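Side-chain contacts in universal stress protein A-like protein (Arabidopsis thaliana, PDB 2GM3), which is of unknown cellular role but holds AMP in a nucleotide pocket and belongs to the universal stress protein A family: residues V10-S15 with I25-A30; E36-V39 with D45-I48; L50-V55 with L86-F91; E104-T109 with C117-R122. One frame throughout, in Å; residues are numbered along the deposited sequence.

Interaction 1 of 4, residues V10-S15 with I25-A30; sequences VAVNAS and ISCKRA. With AMP (adenosine monophosphate), chain G.
Cys27 and Asn13 meet because both first torsions set the side chain between backbone N and carbonyl carbon: chi1 of 82° swings Cys27 SG off helix 25-39 toward the loop after strand 6-11, and chi1 of 64° brings the Asn13 side chain against the nucleotide. SG accepts the backbone N-H of Asn13, Asn13 N to Cys27 SG being 3.5 Å and fairly straight at 158°; a thiol sulfur is a soft acceptor, so the length is no surprise. The same sulfur lies beside Val12, with Val12 CB 3.8 Å from Cys27 SG. Asn13 packs CB and CG against the five-membered half of the adenine, Asn13 CB coming within 3.4 Å of AMP C5, while its OD1 is held by Ser24 OG. This is the first beta-alpha junction of the Rossmann-like fold, and the ribose sits in it. AMP O2' donates to Ala11 O at 2.6 Å, and AMP O3' donates to Ser26 OG at 2.7 Å; Ser26 OG is also hydrogen-bonded to Asp175. Strand end and helix start thus each take one ribose hydroxyl, a division consistent with recognition of a ribonucleotide, since the bond to Ala11 depends on the 2' oxygen.

Interaction 2 of 4, residues E36-V39 with D45-I48; sequences EKIV and DFKI
Phe46 lies against the last turn of helix 25-39, and the tight part of the contact is its ring. The Ile38-Val39 peptide covers one face: Val39 N and Ile38 C sit over it, and Ile38 O is 3.5 Å from Phe46 CE1. Ile38 crosses the ring at about a right angle and puts its CG2 3.6 Å from Phe46 CE2; chi1 of -51° turns that methyl anti to the backbone N. The Val39 and Phe46 side chains run past each other in opposite directions, with Val39 CG2 4.0 Å from Phe46 CB and 4.2 Å from Ile48 CD1. Here the helix has widened into a pi-type turn and the chain reverses into strand 46-54, completing the beta-alpha-beta unit that began with strand 6-11, whose Thr6 and Val8 also touch Phe46. Away from the ring the chemistry turns polar. Lys37 NZ bridges to exposed Glu36 OE2 at 3.1 Å, approaching from above the carboxylate plane. Asp45 pairs through OD1 with Arg40 of the second subunit, and Ile38 of that subunit packs on Phe46.

Interaction 3 of 4, residues L50-V55 with L86-F91; sequences LLHVQV and LHLLEF. With AMP (adenosine monophosphate), chain G.
His52 is the hub: Leu88 reaches its ring with one methyl, Leu88 CD2 lying 3.3 Å from His52 ND1 and about as near to CE1, obliquely to the ring, the two side chains crossing at roughly a right angle. Leu89 takes the stem of the same residue, with Leu89 CD1 3.8 Å from His52 CB. Two residues earlier on the strand, Leu50 makes a looser approach, its CD1 4.5 Å from Leu89 O. What positions the imidazole is partly its torsion, chi1 of 175° carrying the ring anti to the backbone N, and partly a hydrogen bond from ND1 to the carbonyl oxygen of Val12, which ties this strand to the neighbouring nucleotide loop. One shell out, helix 81-99 runs nearly antiparallel to strand 46-54, at 164° with the short axes 9.1 Å apart, the usual way a helix lies on a Rossmann-like parallel sheet. Leu89 continues onto Ala105 and Ile107 of strand 102-109, and Leu88 rests on Pro23. Next to His52, Val53 turns its backbone to the ligand: Val53 N donates to AMP N1 at 2.9 Å, and AMP N6 donates to Val53 O at 2.8 Å. Main-chain atoms thus read an acceptor at N1 and an amino donor at N6, a pattern that fits adenine and would not suit guanine, whose N1 and O6 have the reverse polarity.

Interaction 4 of 4, residues E104-T109 with C117-R122; sequences EAWIKT and CQEVKR
In the beta-alpha-beta crossover that leaves strand 102-109, the outermost strand on this side of the chain's Rossmann-like sheet, Trp106 and Lys108 face Glu119 and Arg122 of helix 112-123. The short axes lie 10.7 Å apart and cross at 125°, and the gap is spanned by large side chains, an indole among them. Glu119 is at the centre. Its chain bends at chi2 (-76°) and brings the carboxylate to the indole edge, where Trp106 NE1 donates to Glu119 OE2 at 2.6 Å in a somewhat bent bond. That oxygen is within 11° of the indole plane and is met nearly along its own C-O axis, although the carboxylate as a whole is steeply turned against the ring. The carboxylate also forms a salt bridge with Arg122, one turn later on the helix; the hydrogen bond from Arg122 NH1 to Glu119 OE1, 2.7 Å, is weak. A buried acid gripped by an indole N-H and a guanidinium would probably stay ionised. The indole also touches Leu51 of the neighbouring strand and Val123 of the helix. Lys108 crosses the carboxylate with its aliphatic part, Lys108 CG sitting 3.4 Å from Glu119 CD, and its CE comes within 3.2 Å of Arg122 NH1. The ammonium stops short of a salt bridge, Lys108 NZ standing 4.2 Å from Glu119 OE1.

Interactions 1 and 3 are the buried pair beside the ligand: interaction 1 binds the ribose hydroxyls and packs on the adenine, while interaction 3 hydrogen-bonds the adenine edge, and main-chain polar atoms of both do much of the binding, with Val12 N to Leu51 O at 2.9 Å joining them. Interactions 1 and 2 sit at opposite ends of helix 25-39; the second is apolar and buried, yet far from the nucleotide and next to the other subunit. Interactions 2 and 3 share strand 46-54. Interaction 4, only partly buried, lies on strand 102-109 and is the one whose two segments are joined through charged side chains. All four are tied to one parallel sheet.

Interaction 1 of 4, residues V10-S15 with I25-A30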
loop_
_atom_site.group_PDB
_atom_site.type_symbol
_atom_site.label_atom_id
_atom_site.label_comp_id
_atom_site.label_asym_id
_atom_site.label_seq_id
_atom_site.Cartn_x
_atom_site.Cartn_y
_atom_site.Cartn_z
ATOM N N VAL A 10 -0.518 2.778 10.560
ATOM C CA VAL A 10 -0.348 1.316 10.585
ATOM C C VAL A 10 -1.426 0.758 11.480
ATOM O O VAL A 10 -1.472 1.087 12.646
ATOM C CB VAL A 10 1.021 0.903 11.117
ATOM C CG1 VAL A 10 1.139 -0.599 11.135
ATOM C CG2 VAL A 10 2.154 1.495 10.268
ATOM N N ALA A 11 -2.307 -0.059 10.919
ATOM C CA ALA A 11 -3.440 -0.582 11.622
ATOM C C ALA A 11 -2.980 -1.879 12.282
ATOM O O ALA A 11 -2.592 -2.830 11.592
ATOM C CB ALA A 11 -4.565 -0.834 10.633
ATOM N N VAL A 12 -3.021 -1.926 13.612
ATOM C CA VAL A 12 -2.485 -3.069 14.360
ATOM C C VAL A 12 -3.564 -3.722 15.203
ATOM O O VAL A 12 -4.440 -3.049 15.781
ATOM C CB VAL A 12 -1.258 -2.686 15.236
ATOM C CG1 VAL A 12 -0.120 -2.064 14.376
ATOM C CG2 VAL A 12 -1.626 -1.740 16.337
ATOM N N ASN A 13 -3.528 -5.047 15.242
ATOM C CA ASN A 13 -4.473 -5.800 16.043
ATOM C C ASN A 13 -3.793 -6.983 16.741
ATOM O O ASN A 13 -2.619 -7.298 16.467
ATOM C CB ASN A 13 -5.626 -6.270 15.177
ATOM C CG ASN A 13 -5.184 -7.234 14.109
ATOM O OD1 ASN A 13 -4.154 -7.037 13.429
ATOM N ND2 ASN A 13 -5.958 -8.285 13.940
ATOM N N ALA A 14 -4.543 -7.609 17.647
ATOM C CA ALA A 14 -4.038 -8.681 18.478
ATOM C C ALA A 14 -4.151 -10.016 17.754
ATOM O O ALA A 14 -5.029 -10.192 16.948
ATOM C CB ALA A 14 -4.805 -8.711 19.815
ATOM N N SER A 15 -3.269 -10.955 18.056
ATOM C CA SER A 15 -3.369 -12.284 17.490
ATOM C C SER A 15 -4.452 -13.064 18.201
ATOM O O SER A 15 -4.683 -12.852 19.393
ATOM C CB SER A 15 -2.058 -13.030 17.626
ATOM O OG SER A 15 -2.309 -14.414 17.562
ATOM N N ILE A 25 0.034 -11.869 13.463
ATOM C CA ILE A 25 1.123 -12.136 12.539
ATOM C C ILE A 25 1.108 -11.160 11.361
ATOM O O ILE A 25 2.150 -10.659 10.952
ATOM C CB ILE A 25 1.103 -13.569 12.019
ATOM C CG1 ILE A 25 1.063 -14.580 13.168
ATOM C CG2 ILE A 25 2.345 -13.830 11.214
ATOM C CD1 ILE A 25 0.578 -15.931 12.723
ATOM N N SER A 26 -0.079 -10.832 10.868
ATOM C CA SER A 26 -0.151 -10.051 9.662
ATOM C C SER A 26 0.246 -8.581 9.878
ATOM O O SER A 26 0.983 -7.985 9.077
ATOM C CB SER A 26 -1.519 -10.209 8.983
ATOM O OG SER A 26 -2.530 -9.589 9.734
ATOM N N CYS A 27 -0.221 -7.988 10.961
ATOM C CA CYS A 27 0.068 -6.581 11.171
ATOM C C CYS A 27 1.497 -6.443 11.648
ATOM O O CYS A 27 2.118 -5.432 11.413
ATOM C CB CYS A 27 -0.919 -5.922 12.129
ATOM S SG CYS A 27 -0.554 -6.194 13.898
ATOM N N LYS A 28 2.034 -7.471 12.267
ATOM C CA LYS A 28 3.396 -7.464 12.703
ATOM C C LYS A 28 4.303 -7.503 11.479
ATOM O O LYS A 28 5.263 -6.710 11.358
ATOM C CB LYS A 28 3.670 -8.680 13.592
ATOM C CG LYS A 28 4.918 -8.534 14.459
ATOM C CD LYS A 28 5.195 -9.786 15.328
ATOM C CE LYS A 28 6.667 -9.847 15.696
ATOM N NZ LYS A 28 6.955 -10.882 16.753
ATOM N N ARG A 29 4.009 -8.439 10.582
ATOM C CA ARG A 29 4.717 -8.538 9.333
ATOM C C ARG A 29 4.609 -7.222 8.571
ATOM O O ARG A 29 5.615 -6.691 8.076
ATOM C CB ARG A 29 4.183 -9.709 8.490
ATOM C CG ARG A 29 4.742 -9.720 7.087
ATOM C CD ARG A 29 6.281 -9.850 7.136
ATOM N NE ARG A 29 6.654 -10.901 8.062
ATOM C CZ ARG A 29 7.661 -10.832 8.911
ATOM N NH1 ARG A 29 8.445 -9.753 8.946
ATOM N NH2 ARG A 29 7.880 -11.848 9.729
ATOM N N ALA A 30 3.388 -6.688 8.523
ATOM C CA ALA A 30 3.131 -5.423 7.854
ATOM C C ALA A 30 3.995 -4.274 8.400
ATOM O O ALA A 30 4.579 -3.510 7.635
ATOM C CB ALA A 30 1.684 -5.076 7.982
HETATM P P AMP G . -7.620 -8.914 6.978
HETATM O O1P AMP G . -8.687 -8.891 7.919
HETATM O O2P AMP G . -6.807 -10.154 6.994
HETATM O O3P AMP G . -7.912 -8.495 5.619
HETATM O "O5'" AMP G . -6.554 -7.813 7.413
HETATM C "C5'" AMP G . -5.861 -7.947 8.633
HETATM C "C4'" AMP G . -5.318 -6.577 8.944
HETATM O "O4'" AMP G . -6.391 -5.623 9.250
HETATM C "C3'" AMP G . -4.425 -6.565 10.152
HETATM O "O3'" AMP G . -3.094 -6.973 9.725
HETATM C "C2'" AMP G . -4.458 -5.090 10.522
HETATM O "O2'" AMP G . -3.508 -4.394 9.713
HETATM C "C1'" AMP G . -5.878 -4.667 10.165
HETATM N N9 AMP G . -6.739 -4.871 11.346
HETATM C C8 AMP G . -7.533 -5.931 11.628
HETATM N N7 AMP G . -8.145 -5.722 12.807
HETATM C C5 AMP G . -7.775 -4.515 13.253
HETATM C C6 AMP G . -8.073 -3.739 14.377
HETATM N N6 AMP G . -8.897 -4.141 15.328
HETATM N N1 AMP G . -7.491 -2.553 14.500
HETATM C C2 AMP G . -6.644 -2.077 13.609
HETATM N N3 AMP G . -6.332 -2.768 12.523
HETATM C C4 AMP G . -6.882 -3.981 12.322
#

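Interaction 2 of 4, residues E36-V39 with D45-I48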
loop_
_atom_site.group_PDB
_atom_site.type_symbol
_atom_site.label_atom_id
_atom_site.label_comp_id
_atom_site.label_asym_id
_atom_site.label_seq_id
_atom_site.Cartn_x
_atom_site.Cartn_y
_atom_site.Cartn_z
ATOM N N GLU A 36 11.526 -2.045 7.386
ATOM C CA GLU A 36 12.642 -2.574 6.644
ATOM C C GLU A 36 12.717 -1.993 5.232
ATOM O O GLU A 36 13.767 -1.531 4.817
ATOM C CB GLU A 36 12.559 -4.090 6.563
ATOM C CG GLU A 36 13.815 -4.697 5.932
ATOM C CD GLU A 36 13.692 -6.183 5.648
ATOM O OE1 GLU A 36 12.803 -6.855 6.243
ATOM O OE2 GLU A 36 14.506 -6.678 4.833
ATOM N N LYS A 37 11.609 -2.012 4.494
ATOM C CA LYS A 37 11.651 -1.658 3.073
ATOM C C LYS A 37 11.304 -0.217 2.756
ATOM O O LYS A 37 11.765 0.304 1.738
ATOM C CB LYS A 37 10.752 -2.549 2.214
ATOM C CG LYS A 37 10.852 -4.006 2.483
ATOM C CD LYS A 37 12.080 -4.623 1.944
ATOM C CE LYS A 37 11.968 -6.126 2.025
ATOM N NZ LYS A 37 13.323 -6.781 1.961
ATOM N N ILE A 38 10.496 0.424 3.602
ATOM C CA ILE A 38 10.094 1.820 3.345
ATOM C C ILE A 38 10.847 2.852 4.192
ATOM O O ILE A 38 11.436 3.776 3.651
ATOM C CB ILE A 38 8.539 2.030 3.448
ATOM C CG1 ILE A 38 7.781 1.003 2.586
ATOM C CG2 ILE A 38 8.110 3.504 3.152
ATOM C CD1 ILE A 38 7.394 1.480 1.234
ATOM N N VAL A 39 10.833 2.691 5.509
ATOM C CA VAL A 39 11.527 3.616 6.396
ATOM C C VAL A 39 13.031 3.447 6.203
ATOM O O VAL A 39 13.748 4.436 6.035
ATOM C CB VAL A 39 11.147 3.375 7.875
ATOM C CG1 VAL A 39 11.981 4.273 8.796
ATOM C CG2 VAL A 39 9.643 3.574 8.102
ATOM N N ASP A 45 12.496 10.654 8.055
ATOM C CA ASP A 45 11.701 10.939 6.868
ATOM C C ASP A 45 10.275 10.386 6.990
ATOM O O ASP A 45 9.409 10.690 6.185
ATOM C CB ASP A 45 12.448 10.451 5.617
ATOM C CG ASP A 45 13.587 11.405 5.204
ATOM O OD1 ASP A 45 13.384 12.203 4.254
ATOM O OD2 ASP A 45 14.685 11.389 5.823
ATOM N N PHE A 46 10.042 9.594 8.030
ATOM C CA PHE A 46 8.753 8.953 8.270
ATOM C C PHE A 46 8.293 9.103 9.718
ATOM O O PHE A 46 9.109 9.126 10.636
ATOM C CB PHE A 46 8.828 7.462 7.891
ATOM C CG PHE A 46 9.092 7.239 6.433
ATOM C CD1 PHE A 46 10.395 7.231 5.941
ATOM C CD2 PHE A 46 8.040 7.092 5.550
ATOM C CE1 PHE A 46 10.635 7.061 4.597
ATOM C CE2 PHE A 46 8.263 6.927 4.214
ATOM C CZ PHE A 46 9.564 6.899 3.718
ATOM N N LYS A 47 6.981 9.174 9.900
ATOM C CA LYS A 47 6.361 9.144 11.212
ATOM C C LYS A 47 5.272 8.059 11.215
ATOM O O LYS A 47 4.427 8.016 10.338
ATOM C CB LYS A 47 5.768 10.526 11.525
ATOM C CG LYS A 47 5.062 10.595 12.860
ATOM C CD LYS A 47 4.712 12.001 13.273
ATOM C CE LYS A 47 3.994 11.968 14.616
ATOM N NZ LYS A 47 4.210 13.239 15.400
ATOM N N ILE A 48 5.307 7.177 12.194
ATOM C CA ILE A 48 4.387 6.069 12.220
ATOM C C ILE A 48 3.202 6.407 13.127
ATOM O O ILE A 48 3.381 6.846 14.275
ATOM C CB ILE A 48 5.084 4.832 12.704
ATOM C CG1 ILE A 48 6.351 4.596 11.865
ATOM C CG2 ILE A 48 4.143 3.643 12.693
ATOM C CD1 ILE A 48 6.182 4.441 10.324
#

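Interaction 3 of 4, residues L50-V55 with L86-F91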
loop_
_atom_site.group_PDB
_atom_site.type_symbol
_atom_site.label_atom_id
_atom_site.label_comp_id
_atom_site.label_asym_id
_atom_site.label_seq_id
_atom_site.Cartn_x
_atom_site.Cartn_y
_atom_site.Cartn_z
ATOM N N LEU A 50 0.177 4.623 14.831
ATOM C CA LEU A 50 -0.284 3.289 15.141
ATOM C C LEU A 50 -1.696 3.338 15.653
ATOM O O LEU A 50 -1.960 3.948 16.679
ATOM C CB LEU A 50 0.607 2.665 16.190
ATOM C CG LEU A 50 2.062 2.403 15.828
ATOM C CD1 LEU A 50 2.867 2.378 17.065
ATOM C CD2 LEU A 50 2.167 1.013 15.040
ATOM N N LEU A 51 -2.616 2.723 14.917
ATOM C CA LEU A 51 -3.987 2.695 15.346
ATOM C C LEU A 51 -4.460 1.264 15.638
ATOM O O LEU A 51 -4.323 0.361 14.792
ATOM C CB LEU A 51 -4.864 3.359 14.312
ATOM C CG LEU A 51 -6.360 3.089 14.444
ATOM C CD1 LEU A 51 -7.013 3.853 15.583
ATOM C CD2 LEU A 51 -7.024 3.449 13.120
ATOM N N HIS A 52 -5.033 1.086 16.832
ATOM C CA HIS A 52 -5.726 -0.147 17.177
ATOM C C HIS A 52 -7.187 0.126 17.311
ATOM O O HIS A 52 -7.601 1.042 18.024
ATOM C CB HIS A 52 -5.221 -0.726 18.496
ATOM C CG HIS A 52 -5.987 -1.925 18.935
ATOM N ND1 HIS A 52 -5.936 -3.126 18.261
ATOM C CD2 HIS A 52 -6.839 -2.112 19.974
ATOM C CE1 HIS A 52 -6.710 -4.008 18.871
ATOM N NE2 HIS A 52 -7.251 -3.425 19.926
ATOM N N VAL A 53 -8.006 -0.665 16.637
ATOM C CA VAL A 53 -9.434 -0.534 16.850
ATOM C C VAL A 53 -9.913 -1.602 17.821
ATOM O O VAL A 53 -9.712 -2.778 17.609
ATOM C CB VAL A 53 -10.218 -0.512 15.539
ATOM C CG1 VAL A 53 -11.695 -0.174 15.775
ATOM C CG2 VAL A 53 -9.630 0.537 14.653
ATOM N N GLN A 54 -10.530 -1.163 18.894
ATOM C CA GLN A 54 -11.018 -2.064 19.944
ATOM C C GLN A 54 -12.528 -2.333 19.791
ATOM O O GLN A 54 -13.318 -1.422 19.517
ATOM C CB GLN A 54 -10.700 -1.412 21.289
ATOM C CG GLN A 54 -10.881 -2.239 22.503
ATOM C CD GLN A 54 -11.285 -1.383 23.707
ATOM O OE1 GLN A 54 -10.739 -0.292 23.933
ATOM N NE2 GLN A 54 -12.246 -1.877 24.480
ATOM N N VAL A 55 -12.904 -3.595 19.958
ATOM C CA VAL A 55 -14.301 -4.070 19.846
ATOM C C VAL A 55 -15.133 -3.798 21.080
ATOM O O VAL A 55 -14.759 -3.027 21.955
ATOM C CB VAL A 55 -14.315 -5.580 19.832
ATOM C CG1 VAL A 55 -15.673 -6.109 20.381
ATOM C CG2 VAL A 55 -13.931 -6.116 18.447
ATOM N N LEU A 86 -3.778 -1.618 24.761
ATOM C CA LEU A 86 -2.644 -0.808 25.172
ATOM C C LEU A 86 -1.327 -1.595 25.029
ATOM O O LEU A 86 -0.345 -1.071 24.531
ATOM C CB LEU A 86 -2.842 -0.264 26.621
ATOM C CG LEU A 86 -4.009 0.707 26.834
ATOM C CD1 LEU A 86 -4.249 1.049 28.295
ATOM C CD2 LEU A 86 -3.798 1.996 26.054
ATOM N N HIS A 87 -1.334 -2.854 25.459
ATOM C CA HIS A 87 -0.149 -3.730 25.389
ATOM C C HIS A 87 0.318 -3.856 23.939
ATOM O O HIS A 87 1.494 -3.916 23.624
ATOM C CB HIS A 87 -0.497 -5.149 25.854
ATOM C CG HIS A 87 -0.403 -5.365 27.332
ATOM N ND1 HIS A 87 0.682 -4.965 28.082
ATOM C CD2 HIS A 87 -1.244 -5.987 28.193
ATOM C CE1 HIS A 87 0.497 -5.313 29.347
ATOM N NE2 HIS A 87 -0.658 -5.948 29.437
ATOM N N LEU A 88 -0.658 -3.902 23.060
ATOM C CA LEU A 88 -0.426 -3.962 21.660
ATOM C C LEU A 88 0.315 -2.711 21.156
ATOM O O LEU A 88 1.342 -2.816 20.462
ATOM C CB LEU A 88 -1.779 -4.083 20.982
ATOM C CG LEU A 88 -1.911 -4.654 19.594
ATOM C CD1 LEU A 88 -1.113 -5.953 19.508
ATOM C CD2 LEU A 88 -3.374 -4.924 19.410
ATOM N N LEU A 89 -0.224 -1.542 21.484
ATOM C CA LEU A 89 0.387 -0.257 21.173
ATOM C C LEU A 89 1.798 -0.135 21.709
ATOM O O LEU A 89 2.686 0.339 21.023
ATOM C CB LEU A 89 -0.437 0.846 21.812
ATOM C CG LEU A 89 -1.386 1.550 20.856
ATOM C CD1 LEU A 89 -1.969 0.670 19.780
ATOM C CD2 LEU A 89 -2.427 2.245 21.713
ATOM N N GLU A 90 1.988 -0.554 22.956
ATOM C CA GLU A 90 3.278 -0.507 23.593
ATOM C C GLU A 90 4.332 -1.371 22.876
ATOM O O GLU A 90 5.510 -0.982 22.791
ATOM C CB GLU A 90 3.146 -0.911 25.061
ATOM C CG GLU A 90 4.405 -0.715 25.848
ATOM C CD GLU A 90 4.259 -1.038 27.318
ATOM O OE1 GLU A 90 3.241 -1.628 27.742
ATOM O OE2 GLU A 90 5.186 -0.700 28.072
ATOM N N PHE A 91 3.916 -2.531 22.367
ATOM C CA PHE A 91 4.822 -3.357 21.566
ATOM C C PHE A 91 5.371 -2.597 20.355
ATOM O O PHE A 91 6.568 -2.578 20.154
ATOM C CB PHE A 91 4.210 -4.706 21.143
ATOM C CG PHE A 91 5.054 -5.455 20.138
ATOM C CD1 PHE A 91 6.077 -6.309 20.562
ATOM C CD2 PHE A 91 4.834 -5.293 18.749
ATOM C CE1 PHE A 91 6.883 -6.998 19.619
ATOM C CE2 PHE A 91 5.635 -5.972 17.803
ATOM C CZ PHE A 91 6.647 -6.827 18.239
HETATM P P AMP G . -7.620 -8.914 6.978
HETATM O O1P AMP G . -8.687 -8.891 7.919
HETATM O O2P AMP G . -6.807 -10.154 6.994
HETATM O O3P AMP G . -7.912 -8.495 5.619
HETATM O "O5'" AMP G . -6.554 -7.813 7.413
HETATM C "C5'" AMP G . -5.861 -7.947 8.633
HETATM C "C4'" AMP G . -5.318 -6.577 8.944
HETATM O "O4'" AMP G . -6.391 -5.623 9.250
HETATM C "C3'" AMP G . -4.425 -6.565 10.152
HETATM O "O3'" AMP G . -3.094 -6.973 9.725
HETATM C "C2'" AMP G . -4.458 -5.090 10.522
HETATM O "O2'" AMP G . -3.508 -4.394 9.713
HETATM C "C1'" AMP G . -5.878 -4.667 10.165
HETATM N N9 AMP G . -6.739 -4.871 11.346
HETATM C C8 AMP G . -7.533 -5.931 11.628
HETATM N N7 AMP G . -8.145 -5.722 12.807
HETATM C C5 AMP G . -7.775 -4.515 13.253
HETATM C C6 AMP G . -8.073 -3.739 14.377
HETATM N N6 AMP G . -8.897 -4.141 15.328
HETATM N N1 AMP G . -7.491 -2.553 14.500
HETATM C C2 AMP G . -6.644 -2.077 13.609
HETATM N N3 AMP G . -6.332 -2.768 12.523
HETATM C C4 AMP G . -6.882 -3.981 12.322
#

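Interaction 4 of 4, residues E104-T109 with C117-R122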
loop_
_atom_site.group_PDB
_atom_site.type_symbol
_atom_site.label_atom_id
_atom_site.label_comp_id
_atom_site.label_asym_id
_atom_site.label_seq_id
_atom_site.Cartn_x
_atom_site.Cartn_y
_atom_site.Cartn_z
ATOM N N GLU A 104 3.123 7.876 16.919
ATOM C CA GLU A 104 1.984 8.183 17.744
ATOM C C GLU A 104 1.097 6.975 17.734
ATOM O O GLU A 104 0.849 6.393 16.686
ATOM C CB GLU A 104 1.227 9.357 17.163
ATOM C CG GLU A 104 1.980 10.640 17.330
ATOM C CD GLU A 104 1.093 11.871 17.193
ATOM O OE1 GLU A 104 0.118 11.862 16.405
ATOM O OE2 GLU A 104 1.385 12.854 17.886
ATOM N N ALA A 105 0.599 6.585 18.892
ATOM C CA ALA A 105 -0.227 5.389 18.945
ATOM C C ALA A 105 -1.451 5.663 19.776
ATOM O O ALA A 105 -1.364 6.284 20.827
ATOM C CB ALA A 105 0.559 4.221 19.518
ATOM N N TRP A 106 -2.601 5.203 19.290
ATOM C CA TRP A 106 -3.830 5.369 20.050
ATOM C C TRP A 106 -4.857 4.318 19.684
ATOM O O TRP A 106 -4.687 3.538 18.716
ATOM C CB TRP A 106 -4.391 6.761 19.854
ATOM C CG TRP A 106 -4.938 6.953 18.523
ATOM C CD1 TRP A 106 -6.240 6.887 18.168
ATOM C CD2 TRP A 106 -4.204 7.223 17.329
ATOM N NE1 TRP A 106 -6.369 7.084 16.835
ATOM C CE2 TRP A 106 -5.137 7.311 16.288
ATOM C CE3 TRP A 106 -2.846 7.417 17.044
ATOM C CZ2 TRP A 106 -4.768 7.591 14.953
ATOM C CZ3 TRP A 106 -2.475 7.708 15.721
ATOM C CH2 TRP A 106 -3.437 7.776 14.691
ATOM N N ILE A 107 -5.933 4.324 20.468
ATOM C CA ILE A 107 -7.004 3.370 20.340
ATOM C C ILE A 107 -8.290 4.112 20.030
ATOM O O ILE A 107 -8.552 5.164 20.599
ATOM C CB ILE A 107 -7.141 2.581 21.653
ATOM C CG1 ILE A 107 -5.874 1.726 21.843
ATOM C CG2 ILE A 107 -8.428 1.730 21.631
ATOM C CD1 ILE A 107 -5.728 0.980 23.163
ATOM N N LYS A 108 -9.058 3.573 19.087
ATOM C CA LYS A 108 -10.417 4.002 18.834
ATOM C C LYS A 108 -11.333 2.806 19.014
ATOM O O LYS A 108 -10.882 1.661 18.954
ATOM C CB LYS A 108 -10.514 4.571 17.421
ATOM C CG LYS A 108 -9.833 5.928 17.255
ATOM C CD LYS A 108 -10.648 7.055 17.894
ATOM C CE LYS A 108 -9.915 8.375 17.809
ATOM N NZ LYS A 108 -10.598 9.434 18.636
ATOM N N THR A 109 -12.610 3.047 19.241
ATOM C CA THR A 109 -13.559 1.966 19.452
ATOM C C THR A 109 -14.540 1.859 18.277
ATOM O O THR A 109 -14.878 2.863 17.643
ATOM C CB THR A 109 -14.301 2.180 20.819
ATOM O OG1 THR A 109 -13.336 2.264 21.878
ATOM C CG2 THR A 109 -15.289 1.044 21.145
ATOM N N CYS A 117 -11.028 3.638 8.430
ATOM C CA CYS A 117 -11.384 4.601 7.406
ATOM C C CYS A 117 -11.774 5.959 7.961
ATOM O O CYS A 117 -11.444 6.985 7.370
ATOM C CB CYS A 117 -12.488 4.053 6.482
ATOM S SG CYS A 117 -11.854 2.749 5.407
ATOM N N GLN A 118 -12.489 5.983 9.079
ATOM C CA GLN A 118 -12.840 7.264 9.700
ATOM C C GLN A 118 -11.561 7.953 10.173
ATOM O O GLN A 118 -11.395 9.160 10.032
ATOM C CB GLN A 118 -13.773 7.082 10.887
ATOM C CG GLN A 118 -15.195 6.658 10.542
ATOM C CD GLN A 118 -15.999 6.397 11.825
ATOM O OE1 GLN A 118 -15.685 5.486 12.595
ATOM N NE2 GLN A 118 -17.013 7.225 12.074
ATOM N N GLU A 119 -10.630 7.160 10.678
ATOM C CA GLU A 119 -9.392 7.700 11.210
ATOM C C GLU A 119 -8.495 8.235 10.103
ATOM O O GLU A 119 -7.886 9.316 10.250
ATOM C CB GLU A 119 -8.700 6.684 12.107
ATOM C CG GLU A 119 -9.449 6.477 13.434
ATOM C CD GLU A 119 -9.225 7.631 14.406
ATOM O OE1 GLU A 119 -10.140 8.489 14.567
ATOM O OE2 GLU A 119 -8.117 7.712 14.981
ATOM N N VAL A 120 -8.480 7.536 8.969
ATOM C CA VAL A 120 -7.784 8.047 7.786
ATOM C C VAL A 120 -8.253 9.430 7.412
ATOM O O VAL A 120 -7.428 10.315 7.200
ATOM C CB VAL A 120 -7.877 7.074 6.586
ATOM C CG1 VAL A 120 -7.451 7.777 5.295
ATOM C CG2 VAL A 120 -7.042 5.807 6.871
ATOM N N LYS A 121 -9.561 9.638 7.346
ATOM C CA LYS A 121 -10.027 10.969 6.998
ATOM C C LYS A 121 -9.910 12.042 8.085
ATOM O O LYS A 121 -9.941 13.227 7.777
ATOM C CB LYS A 121 -11.385 10.989 6.266
ATOM C CG LYS A 121 -12.492 10.078 6.781
ATOM C CD LYS A 121 -13.269 9.501 5.562
ATOM C CE LYS A 121 -14.764 9.406 5.822
ATOM N NZ LYS A 121 -15.360 10.781 5.904
ATOM N N ARG A 122 -9.688 11.628 9.335
ATOM C CA ARG A 122 -9.537 12.558 10.465
ATOM C C ARG A 122 -8.070 12.965 10.572
ATOM O O ARG A 122 -7.748 14.138 10.673
ATOM C CB ARG A 122 -9.990 11.863 11.766
ATOM C CG ARG A 122 -10.241 12.737 13.009
ATOM C CD ARG A 122 -10.096 11.923 14.317
ATOM N NE ARG A 122 -8.778 12.194 14.851
ATOM C CZ ARG A 122 -7.963 11.339 15.442
ATOM N NH1 ARG A 122 -8.279 10.082 15.653
ATOM N NH2 ARG A 122 -6.792 11.774 15.832
#